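Local coordinates for protein putative glycoside hydrolase (Parabacteroides distasonis ATCC 8503, PDB 3GYC) that is a putative glycoside hydrolase with a TIM-barrel, cellulase-like domain, and so probably cleaves glycosidic bonds in carbohydrates, at residues W39-D44 with K102-I108; R17-D23 with Y51-D57; L96-S101 with S143-L149. All coordinates share one frame; numbering follows the deposited sequence.

Contact 1 (W39-D44 with K102-I108); sequences WDQVLD and KCKERDI
The guanidinium of Arg106 has Leu43 CB over one face and acceptors along its edge. Asp44 OD1 lies in its plane and takes two bonds side-on, from Arg106 NE at 2.8 Å and from Arg106 NH2 at 3.0 Å. Asp40 OD1 receives Arg106 NH2 at 2.9 Å through its anti lone pair, tilted 23° from the guanidinium plane. On the remaining nitrogen, Arg106 NH1 returns to the backbone O of Lys102, four residues back. These bonds fix the rotation of the group. A water bridges Asp44 OD2 and, weakly, Arg106 NH2.

The Trp39 ring meets Lys102 CE at its edge, with Trp39 CE3 4.1 Å from Lys102 CE. Its NE1 bonds to Trp26 O. The Lys102 chain runs straight to CE and bends at its last torsion (chi4 -64°). Lys102 NZ thereby forms a salt bridge with Asp40 OD2 at 2.9 Å, on the syn side but tilted from the carboxylate plane. Asp40 thus uses one oxygen for each cation, and the charges of the network probably balance locally.

On the barrel side of the charges, Leu43 makes the apolar part. Its CD1 presses on Lys102 CB at 3.4 Å, tighter than usual for carbons. Its CD2 packs on Cys103 SG and Ile108 CD1. Asp107, with positive phi, is the C-prime residue of a Schellman motif that ends helix 95-105, with Ile108 N bonded to Cys103 O.

The arrangement joins neighbouring outer helices of a TIM barrel: a salt-bridge network lies on the solvent side of the helix pair, and Leu43 continues inward onto Ile54 of strand 53-57.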
loop_
_atom_site.group_PDB
_atom_site.type_symbol
_atom_site.label_atom_id
_atom_site.label_comp_id
_atom_site.label_asym_id
_atom_site.label_seq_id
_atom_site.Cartn_x
_atom_site.Cartn_y
_atom_site.Cartn_z
ATOM N N TRP A 39 -20.378 -1.804 -0.692
ATOM C CA TRP A 39 -19.298 -2.275 0.149
ATOM C C TRP A 39 -19.529 -3.658 0.753
ATOM O O TRP A 39 -18.572 -4.414 0.900
ATOM C CB TRP A 39 -18.972 -1.304 1.294
ATOM C CG TRP A 39 -18.350 -0.015 0.908
ATOM C CD1 TRP A 39 -17.505 0.226 -0.133
ATOM C CD2 TRP A 39 -18.502 1.233 1.601
ATOM N NE1 TRP A 39 -17.142 1.562 -0.149
ATOM C CE2 TRP A 39 -17.744 2.192 0.912
ATOM C CE3 TRP A 39 -19.198 1.617 2.744
ATOM C CZ2 TRP A 39 -17.634 3.495 1.342
ATOM C CZ3 TRP A 39 -19.104 2.924 3.165
ATOM C CH2 TRP A 39 -18.337 3.848 2.467
ATOM N N ASP A 40 -20.758 -3.983 1.101
ATOM C CA ASP A 40 -21.080 -5.335 1.613
ATOM C C ASP A 40 -20.805 -6.392 0.569
ATOM O O ASP A 40 -20.139 -7.423 0.881
ATOM C CB ASP A 40 -22.518 -5.435 2.100
ATOM C CG ASP A 40 -22.742 -4.596 3.344
ATOM O OD1 ASP A 40 -22.241 -4.989 4.405
ATOM O OD2 ASP A 40 -23.401 -3.552 3.269
ATOM N N GLN A 41 -21.227 -6.128 -0.660
ATOM C CA GLN A 41 -20.996 -7.105 -1.714
ATOM C C GLN A 41 -19.494 -7.287 -1.982
ATOM O O GLN A 41 -19.041 -8.424 -2.085
ATOM C CB GLN A 41 -21.730 -6.748 -3.005
ATOM C CG GLN A 41 -21.519 -7.746 -4.170
ATOM C CD GLN A 41 -21.881 -9.190 -3.839
ATOM O OE1 GLN A 41 -22.665 -9.465 -2.907
ATOM N NE2 GLN A 41 -21.337 -10.132 -4.632
ATOM N N VAL A 42 -18.734 -6.194 -2.091
ATOM C CA VAL A 42 -17.301 -6.351 -2.411
ATOM C C VAL A 42 -16.492 -6.887 -1.216
ATOM O O VAL A 42 -15.518 -7.623 -1.409
ATOM C CB VAL A 42 -16.681 -5.139 -3.124
ATOM C CG1 VAL A 42 -17.471 -4.878 -4.410
ATOM C CG2 VAL A 42 -16.671 -3.874 -2.236
ATOM N N LEU A 43 -16.907 -6.558 0.008
ATOM C CA LEU A 43 -16.254 -7.125 1.182
ATOM C C LEU A 43 -16.618 -8.656 1.310
ATOM O O LEU A 43 -15.808 -9.411 1.769
ATOM C CB LEU A 43 -16.608 -6.370 2.437
ATOM C CG LEU A 43 -16.019 -4.965 2.584
ATOM C CD1 LEU A 43 -16.749 -4.335 3.814
ATOM C CD2 LEU A 43 -14.505 -4.993 2.730
ATOM N N ASP A 44 -17.797 -9.081 0.899
ATOM C CA ASP A 44 -18.155 -10.512 0.901
ATOM C C ASP A 44 -17.274 -11.226 -0.134
ATOM O O ASP A 44 -16.777 -12.290 0.143
ATOM C CB ASP A 44 -19.640 -10.734 0.604
ATOM C CG ASP A 44 -20.564 -10.237 1.723
ATOM O OD1 ASP A 44 -20.089 -9.987 2.847
ATOM O OD2 ASP A 44 -21.802 -10.167 1.491
ATOM N N LYS A 102 -18.044 -2.303 8.650
ATOM C CA LYS A 102 -18.299 -3.460 7.789
ATOM C C LYS A 102 -17.087 -4.405 7.803
ATOM O O LYS A 102 -17.268 -5.648 7.777
ATOM C CB LYS A 102 -18.676 -3.044 6.359
ATOM C CG LYS A 102 -20.003 -2.282 6.283
ATOM C CD LYS A 102 -20.326 -1.878 4.843
ATOM C CE LYS A 102 -21.603 -0.954 4.791
ATOM N NZ LYS A 102 -22.874 -1.548 5.233
ATOM N N CYS A 103 -15.887 -3.834 7.880
ATOM C CA CYS A 103 -14.677 -4.634 8.055
ATOM C C CYS A 103 -14.692 -5.390 9.369
ATOM O O CYS A 103 -14.483 -6.612 9.390
ATOM C CB CYS A 103 -13.411 -3.775 7.936
ATOM S SG CYS A 103 -13.191 -3.157 6.251
ATOM N N LYS A 104 -15.039 -4.700 10.456
ATOM C CA LYS A 104 -15.075 -5.307 11.790
ATOM C C LYS A 104 -16.029 -6.473 11.856
ATOM O O LYS A 104 -15.735 -7.487 12.474
ATOM C CB LYS A 104 -15.472 -4.272 12.832
ATOM C CG LYS A 104 -15.527 -4.774 14.244
ATOM C CD LYS A 104 -15.787 -3.601 15.174
ATOM C CE LYS A 104 -15.791 -4.011 16.634
ATOM N NZ LYS A 104 -16.920 -4.952 16.903
ATOM N N GLU A 105 -17.187 -6.302 11.252
ATOM C CA GLU A 105 -18.225 -7.308 11.224
ATOM C C GLU A 105 -17.723 -8.610 10.620
ATOM O O GLU A 105 -18.186 -9.645 10.998
ATOM C CB GLU A 105 -19.414 -6.797 10.384
ATOM C CG GLU A 105 -20.492 -7.807 10.112
ATOM N N ARG A 106 -16.764 -8.515 9.707
ATOM C CA ARG A 106 -16.221 -9.646 8.971
ATOM C C ARG A 106 -14.801 -10.016 9.412
ATOM O O ARG A 106 -14.128 -10.765 8.726
ATOM C CB ARG A 106 -16.217 -9.298 7.480
ATOM C CG ARG A 106 -17.585 -9.029 6.842
ATOM C CD ARG A 106 -17.466 -8.450 5.398
ATOM N NE ARG A 106 -18.771 -8.376 4.747
ATOM C CZ ARG A 106 -19.708 -7.489 5.062
ATOM N NH1 ARG A 106 -19.502 -6.569 6.007
ATOM N NH2 ARG A 106 -20.863 -7.506 4.438
ATOM N N ASP A 107 -14.358 -9.514 10.562
ATOM C CA ASP A 107 -12.972 -9.724 11.056
ATOM C C ASP A 107 -11.906 -9.386 10.018
ATOM O O ASP A 107 -10.959 -10.136 9.839
ATOM C CB ASP A 107 -12.720 -11.153 11.598
ATOM C CG ASP A 107 -11.258 -11.338 12.149
ATOM O OD1 ASP A 107 -10.618 -10.330 12.622
ATOM O OD2 ASP A 107 -10.725 -12.484 12.096
ATOM N N ILE A 108 -12.083 -8.292 9.303
ATOM C CA ILE A 108 -11.100 -7.806 8.344
ATOM C C ILE A 108 -10.430 -6.651 9.107
ATOM O O ILE A 108 -11.125 -5.786 9.686
ATOM C CB ILE A 108 -11.758 -7.284 7.056
ATOM C CG1 ILE A 108 -12.325 -8.454 6.230
ATOM C CG2 ILE A 108 -10.772 -6.587 6.193
ATOM C CD1 ILE A 108 -13.327 -8.050 5.188
HETATM O O HOH W 1 -23.410 -8.682 2.951
#

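Contact 2 (R17-D23 with Y51-D57); sequences RAITMWD and YNAIRID
Tyr51 approaches strand 17-23 where two neighbouring parallel strands of the TIM barrel begin to pair; helix 39-48 makes the crossover of this beta-alpha-beta unit. Tyr51 CD1 packs against Ala18 CB at 3.9 Å, and its hydroxyl reaches Thr345 and His363.

Asn52 is held at both ends. Its N bonds to Ala18 O, and its side-chain OD1 accepts Ala18 N at 3.0 Å, nearly along the C=O axis. The amide sits there because CG stands between the backbone N and the carbonyl carbon (chi1 60°). Arg17 NH1 donates to Asn52 O at 2.9 Å, while Asn52 ND2 lies over one face of the guanidinium. Arg17 NE also bonds to Leu393 O, and NH2 forms a salt bridge with Asp107. Putting an alanine at Arg17 would probably leave Asn52 O without this donor and Asp107 without this salt-bridge partner.

Ala53 O takes Thr20 N, and Ala53 CB touches Ile19 CG1 at 3.7 Å on the inner face of the barrel. Ile54 turns to the other face, toward the helices. Its CG2 meets Trp22 CB at 3.7 Å, and its CD1 sits over the Trp22 ring, offset toward the rim; Leu43 and Phe99 pack on the same isoleucine. Arg55 N donates to Thr20 O at 2.8 Å. The Arg55 side chain points inward again, extended beside selenomethionine Met21, with Arg55 NH1 3.8 Å from Met21 SE. Arg55 NH1 forms a salt bridge with Glu305, and NH2 bonds to Asn160.

Here the register slips by one residue in a beta bulge: Arg55 O accepts Trp22 N, and Asp23 N more weakly. Ile56 therefore pairs with Asp23, and Asp57 N closes the ladder on Asp23 O at 2.7 Å with an N-H...O angle of 168°.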
loop_
_atom_site.group_PDB
_atom_site.type_symbol
_atom_site.label_atom_id
_atom_site.label_comp_id
_atom_site.label_asym_id
_atom_site.label_seq_id
_atom_site.Cartn_x
_atom_site.Cartn_y
_atom_site.Cartn_z
ATOM N N ARG A 17 -1.726 -12.095 7.868
ATOM C CA ARG A 17 -2.932 -11.684 7.185
ATOM C C ARG A 17 -2.715 -11.508 5.677
ATOM O O ARG A 17 -1.654 -11.068 5.218
ATOM C CB ARG A 17 -3.522 -10.411 7.803
ATOM C CG ARG A 17 -4.009 -10.661 9.157
ATOM C CD ARG A 17 -5.369 -10.110 9.379
ATOM N NE ARG A 17 -5.887 -10.459 10.682
ATOM C CZ ARG A 17 -7.183 -10.430 11.000
ATOM N NH1 ARG A 17 -8.109 -10.100 10.092
ATOM N NH2 ARG A 17 -7.554 -10.736 12.225
ATOM N N ALA A 18 -3.722 -11.914 4.906
ATOM C CA ALA A 18 -3.715 -11.740 3.459
ATOM C C ALA A 18 -4.414 -10.399 3.227
ATOM O O ALA A 18 -5.617 -10.216 3.505
ATOM C CB ALA A 18 -4.424 -12.887 2.725
ATOM N N ILE A 19 -3.628 -9.466 2.729
ATOM C CA ILE A 19 -4.023 -8.045 2.583
ATOM C C ILE A 19 -4.180 -7.604 1.136
ATOM O O ILE A 19 -3.579 -8.175 0.235
ATOM C CB ILE A 19 -3.002 -7.123 3.387
ATOM C CG1 ILE A 19 -3.491 -5.687 3.543
ATOM C CG2 ILE A 19 -1.572 -7.108 2.769
ATOM C CD1 ILE A 19 -2.669 -4.877 4.644
ATOM N N THR A 20 -5.057 -6.629 0.911
ATOM C CA THR A 20 -5.182 -5.992 -0.370
ATOM C C THR A 20 -5.249 -4.436 -0.206
ATOM O O THR A 20 -5.825 -3.959 0.741
ATOM C CB THR A 20 -6.417 -6.446 -1.133
ATOM O OG1 THR A 20 -6.394 -5.785 -2.379
ATOM C CG2 THR A 20 -7.741 -6.038 -0.441
HETATM N N MSE A 21 -4.602 -3.723 -1.119
HETATM C CA MSE A 21 -4.664 -2.267 -1.202
HETATM C C MSE A 21 -5.935 -1.832 -1.942
HETATM O O MSE A 21 -6.104 -2.165 -3.140
HETATM C CB MSE A 21 -3.477 -1.730 -1.980
HETATM C CG MSE A 21 -3.546 -0.229 -2.155
HETATM SE SE MSE A 21 -2.358 0.335 -3.519
HETATM C CE MSE A 21 -3.386 -0.281 -5.067
ATOM N N TRP A 22 -6.862 -1.206 -1.209
ATOM C CA TRP A 22 -8.033 -0.550 -1.806
ATOM C C TRP A 22 -7.872 0.978 -1.850
ATOM O O TRP A 22 -8.800 1.702 -2.263
ATOM C CB TRP A 22 -9.317 -1.005 -1.137
ATOM C CG TRP A 22 -9.822 -2.359 -1.635
ATOM C CD1 TRP A 22 -9.167 -3.226 -2.447
ATOM C CD2 TRP A 22 -11.044 -3.047 -1.240
ATOM N NE1 TRP A 22 -9.935 -4.370 -2.673
ATOM C CE2 TRP A 22 -11.094 -4.264 -1.960
ATOM C CE3 TRP A 22 -12.143 -2.689 -0.474
ATOM C CZ2 TRP A 22 -12.141 -5.152 -1.843
ATOM C CZ3 TRP A 22 -13.169 -3.558 -0.369
ATOM C CH2 TRP A 22 -13.166 -4.784 -1.043
ATOM N N ASP A 23 -6.675 1.436 -1.458
ATOM C CA ASP A 23 -6.192 2.800 -1.661
ATOM C C ASP A 23 -7.280 3.874 -1.417
ATOM O O ASP A 23 -7.871 3.913 -0.352
ATOM C CB ASP A 23 -5.542 2.889 -3.065
ATOM C CG ASP A 23 -6.486 2.362 -4.202
ATOM O OD1 ASP A 23 -6.528 1.116 -4.410
ATOM O OD2 ASP A 23 -7.220 3.174 -4.828
ATOM N N TYR A 51 -9.061 -13.022 1.642
ATOM C CA TYR A 51 -8.331 -11.875 2.171
ATOM C C TYR A 51 -8.994 -11.478 3.495
ATOM O O TYR A 51 -10.210 -11.570 3.635
ATOM C CB TYR A 51 -8.327 -10.664 1.181
ATOM C CG TYR A 51 -7.603 -11.022 -0.075
ATOM C CD1 TYR A 51 -6.230 -10.939 -0.148
ATOM C CD2 TYR A 51 -8.298 -11.546 -1.174
ATOM C CE1 TYR A 51 -5.541 -11.377 -1.298
ATOM C CE2 TYR A 51 -7.611 -11.979 -2.345
ATOM C CZ TYR A 51 -6.246 -11.879 -2.389
ATOM O OH TYR A 51 -5.551 -12.345 -3.497
ATOM N N ASN A 52 -8.188 -11.082 4.474
ATOM C CA ASN A 52 -8.698 -10.640 5.770
ATOM C C ASN A 52 -8.077 -9.330 6.274
ATOM O O ASN A 52 -8.151 -9.009 7.442
ATOM C CB ASN A 52 -8.667 -11.757 6.820
ATOM C CG ASN A 52 -7.288 -12.310 7.092
ATOM O OD1 ASN A 52 -6.309 -11.981 6.392
ATOM N ND2 ASN A 52 -7.192 -13.125 8.148
ATOM N N ALA A 53 -7.488 -8.555 5.360
ATOM C CA ALA A 53 -6.965 -7.228 5.685
ATOM C C ALA A 53 -7.044 -6.346 4.414
ATOM O O ALA A 53 -7.008 -6.854 3.292
ATOM C CB ALA A 53 -5.497 -7.311 6.224
ATOM N N ILE A 54 -7.179 -5.039 4.607
ATOM C CA ILE A 54 -7.232 -4.057 3.532
ATOM C C ILE A 54 -6.403 -2.850 3.959
ATOM O O ILE A 54 -6.404 -2.481 5.119
ATOM C CB ILE A 54 -8.688 -3.583 3.288
ATOM C CG1 ILE A 54 -9.635 -4.778 3.098
ATOM C CG2 ILE A 54 -8.781 -2.675 2.114
ATOM C CD1 ILE A 54 -11.185 -4.404 3.094
ATOM N N ARG A 55 -5.667 -2.282 3.025
ATOM C CA ARG A 55 -4.927 -1.043 3.235
ATOM C C ARG A 55 -5.710 0.073 2.522
ATOM O O ARG A 55 -5.985 -0.024 1.329
ATOM C CB ARG A 55 -3.529 -1.183 2.653
ATOM C CG ARG A 55 -2.749 0.084 2.640
ATOM C CD ARG A 55 -1.539 -0.047 1.877
ATOM N NE ARG A 55 -0.811 1.198 1.797
ATOM C CZ ARG A 55 -0.151 1.619 0.723
ATOM N NH1 ARG A 55 -0.178 0.914 -0.418
ATOM N NH2 ARG A 55 0.468 2.789 0.753
ATOM N N ILE A 56 -6.133 1.116 3.245
ATOM C CA ILE A 56 -6.902 2.140 2.607
ATOM C C ILE A 56 -6.341 3.524 2.921
ATOM O O ILE A 56 -5.602 3.736 3.888
ATOM C CB ILE A 56 -8.389 2.136 3.009
ATOM C CG1 ILE A 56 -8.594 2.388 4.522
ATOM C CG2 ILE A 56 -9.091 0.890 2.608
ATOM C CD1 ILE A 56 -10.050 2.555 4.927
ATOM N N ASP A 57 -6.741 4.445 2.084
ATOM C CA ASP A 57 -6.455 5.855 2.340
ATOM C C ASP A 57 -7.509 6.365 3.336
ATOM O O ASP A 57 -8.731 6.214 3.102
ATOM C CB ASP A 57 -6.508 6.648 1.045
ATOM C CG ASP A 57 -5.921 8.055 1.211
ATOM O OD1 ASP A 57 -5.964 8.614 2.329
ATOM O OD2 ASP A 57 -5.328 8.551 0.239
#

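Contact 3 (L96-S101 with S143-L149); sequences LNLFLS and SIEEDGL
Asn97 reaches from helix 95-105 to the end of helix 130-146. Its CB lies 3.8 Å from Leu149 CD1 and 3.6 Å from Asp147 OD2. The next atom, CG, stays beside the same two groups. It is anti to the carbonyl carbon (chi1 -75°), which turns the amide toward the other helix. Asn97 OD1 rests on Ile144 CG1 at 3.8 Å and accepts a hydrogen bond from Gln93. Asn97 ND2, at the tip, donates two nearly straight bonds. One goes to the backbone O of Ser143 at 3.0 Å with an N-H...O angle of 168°. The other goes to Asp147 OD2, also at 3.0 Å, where the donor stands above the carboxylate plane. Both acceptors lie close to the amide plane, so the amide is unlikely to turn.

The two helices are neighbours in the outer layer of the TIM barrel, and the inner side of their interface is apolar. Leu100 CD1 meets Ile144 CD1 at 3.9 Å, the two side chains at about a right angle. Leu96 CD2 adds to the same patch. From here Leu100 touches Val110, and Ile144 touches Leu112, on strand 109-113.

Past the helix end, the Leu149 side chain lies against helix 95-105. Its CD1 packs on Leu100 CB at 4.0 Å and comes 3.4 Å from the backbone O of Asn97.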
loop_
_atom_site.group_PDB
_atom_site.type_symbol
_atom_site.label_atom_id
_atom_site.label_comp_id
_atom_site.label_asym_id
_atom_site.label_seq_id
_atom_site.Cartn_x
_atom_site.Cartn_y
_atom_site.Cartn_z
ATOM N N LEU A 96 -15.992 6.638 6.323
ATOM C CA LEU A 96 -14.851 5.861 6.792
ATOM C C LEU A 96 -15.272 4.946 7.925
ATOM O O LEU A 96 -15.003 3.736 7.898
ATOM C CB LEU A 96 -13.671 6.755 7.186
ATOM C CG LEU A 96 -12.469 6.060 7.808
ATOM C CD1 LEU A 96 -11.847 4.981 6.828
ATOM C CD2 LEU A 96 -11.422 7.066 8.305
ATOM N N ASN A 97 -15.954 5.508 8.916
ATOM C CA ASN A 97 -16.388 4.679 10.040
ATOM C C ASN A 97 -17.398 3.602 9.615
ATOM O O ASN A 97 -17.416 2.490 10.209
ATOM C CB ASN A 97 -16.858 5.535 11.202
ATOM C CG ASN A 97 -15.690 6.196 11.962
ATOM O OD1 ASN A 97 -14.519 6.157 11.550
ATOM N ND2 ASN A 97 -16.009 6.780 13.079
ATOM N N LEU A 98 -18.230 3.925 8.613
ATOM C CA LEU A 98 -19.178 2.934 8.054
ATOM C C LEU A 98 -18.410 1.792 7.428
ATOM O O LEU A 98 -18.701 0.648 7.696
ATOM C CB LEU A 98 -20.193 3.541 7.062
ATOM C CG LEU A 98 -21.337 4.357 7.691
ATOM C CD1 LEU A 98 -22.132 5.243 6.649
ATOM C CD2 LEU A 98 -22.302 3.495 8.497
ATOM N N PHE A 99 -17.442 2.119 6.573
ATOM C CA PHE A 99 -16.597 1.134 5.943
ATOM C C PHE A 99 -15.836 0.279 6.972
ATOM O O PHE A 99 -15.795 -0.973 6.841
ATOM C CB PHE A 99 -15.623 1.815 4.975
ATOM C CG PHE A 99 -14.753 0.838 4.219
ATOM C CD1 PHE A 99 -15.285 0.146 3.131
ATOM C CD2 PHE A 99 -13.474 0.544 4.642
ATOM C CE1 PHE A 99 -14.523 -0.777 2.449
ATOM C CE2 PHE A 99 -12.717 -0.359 3.947
ATOM C CZ PHE A 99 -13.267 -1.041 2.859
ATOM N N LEU A 100 -15.276 0.926 7.999
ATOM C CA LEU A 100 -14.556 0.223 9.055
ATOM C C LEU A 100 -15.474 -0.692 9.816
ATOM O O LEU A 100 -15.052 -1.799 10.146
ATOM C CB LEU A 100 -13.796 1.165 9.994
ATOM C CG LEU A 100 -12.680 2.010 9.400
ATOM C CD1 LEU A 100 -12.176 3.036 10.466
ATOM C CD2 LEU A 100 -11.478 1.192 8.828
ATOM N N SER A 101 -16.733 -0.288 10.065
ATOM C CA SER A 101 -17.681 -1.160 10.750
ATOM C C SER A 101 -17.983 -2.429 9.971
ATOM O O SER A 101 -18.168 -3.530 10.565
ATOM C CB SER A 101 -18.984 -0.416 11.024
ATOM O OG SER A 101 -18.700 0.728 11.782
ATOM N N SER A 143 -11.317 10.354 15.570
ATOM C CA SER A 143 -12.603 10.176 14.842
ATOM C C SER A 143 -12.993 8.693 14.749
ATOM O O SER A 143 -14.174 8.359 14.833
ATOM C CB SER A 143 -12.627 10.825 13.425
ATOM O OG SER A 143 -11.972 10.071 12.408
ATOM N N ILE A 144 -11.997 7.822 14.626
ATOM C CA ILE A 144 -12.220 6.368 14.546
ATOM C C ILE A 144 -12.530 5.826 15.933
ATOM O O ILE A 144 -13.433 5.025 16.123
ATOM C CB ILE A 144 -10.994 5.678 13.943
ATOM C CG1 ILE A 144 -10.860 6.115 12.478
ATOM C CG2 ILE A 144 -11.094 4.158 14.145
ATOM C CD1 ILE A 144 -9.626 5.676 11.757
ATOM N N GLU A 145 -11.796 6.303 16.926
ATOM C CA GLU A 145 -12.012 5.851 18.284
ATOM C C GLU A 145 -13.426 6.308 18.806
ATOM O O GLU A 145 -14.003 5.680 19.697
ATOM C CB GLU A 145 -10.875 6.402 19.151
ATOM C CG GLU A 145 -10.500 5.577 20.364
ATOM C CD GLU A 145 -9.281 6.148 21.113
ATOM O OE1 GLU A 145 -8.765 7.237 20.730
ATOM O OE2 GLU A 145 -8.843 5.507 22.101
ATOM N N GLU A 146 -13.984 7.373 18.226
ATOM C CA GLU A 146 -15.320 7.874 18.655
ATOM C C GLU A 146 -16.378 6.766 18.491
ATOM O O GLU A 146 -17.248 6.616 19.345
ATOM C CB GLU A 146 -15.737 9.141 17.860
ATOM C CG GLU A 146 -17.065 9.784 18.283
ATOM N N ASP A 147 -16.264 5.968 17.420
ATOM C CA ASP A 147 -17.220 4.889 17.171
ATOM C C ASP A 147 -16.694 3.535 17.616
ATOM O O ASP A 147 -17.219 2.507 17.217
ATOM C CB ASP A 147 -17.664 4.868 15.693
ATOM C CG ASP A 147 -18.673 5.985 15.354
ATOM O OD1 ASP A 147 -19.360 6.487 16.280
ATOM O OD2 ASP A 147 -18.802 6.356 14.167
ATOM N N GLY A 148 -15.660 3.538 18.449
ATOM C CA GLY A 148 -15.083 2.314 19.016
ATOM C C GLY A 148 -14.492 1.336 17.993
ATOM O O GLY A 148 -14.635 0.115 18.158
ATOM N N LEU A 149 -13.824 1.856 16.967
ATOM C CA LEU A 149 -13.294 1.040 15.877
ATOM C C LEU A 149 -11.790 0.977 15.848
ATOM O O LEU A 149 -11.263 0.463 14.912
ATOM C CB LEU A 149 -13.752 1.592 14.499
ATOM C CG LEU A 149 -15.270 1.502 14.237
ATOM C CD1 LEU A 149 -15.773 2.554 13.239
ATOM C CD2 LEU A 149 -15.651 0.031 13.829
HETATM O O HOH W 2 -19.886 3.802 12.340
#

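In the fold
Contact 2 is the core of the set: two parallel strands of the barrel wall, almost wholly buried and held by a backbone ladder. Contacts 1 and 3 lie farther out, in the helical layer, and use side chains instead; contact 3 is still largely buried. Both involve helix 95-105, which meets helix 39-48 in contact 1 and helix 130-146 in contact 3. Contact 1 has charged pairs on its partly exposed side. Contact 3 has no salt bridge between its segments: one amide bonds a backbone carbonyl and a carboxylate beside leucine and isoleucine packing. Phe99 and Leu43 touch Trp22 of contact 2, and Leu96 packs on Ile56. Lys104 of contact 1 touches Leu149 of contact 3.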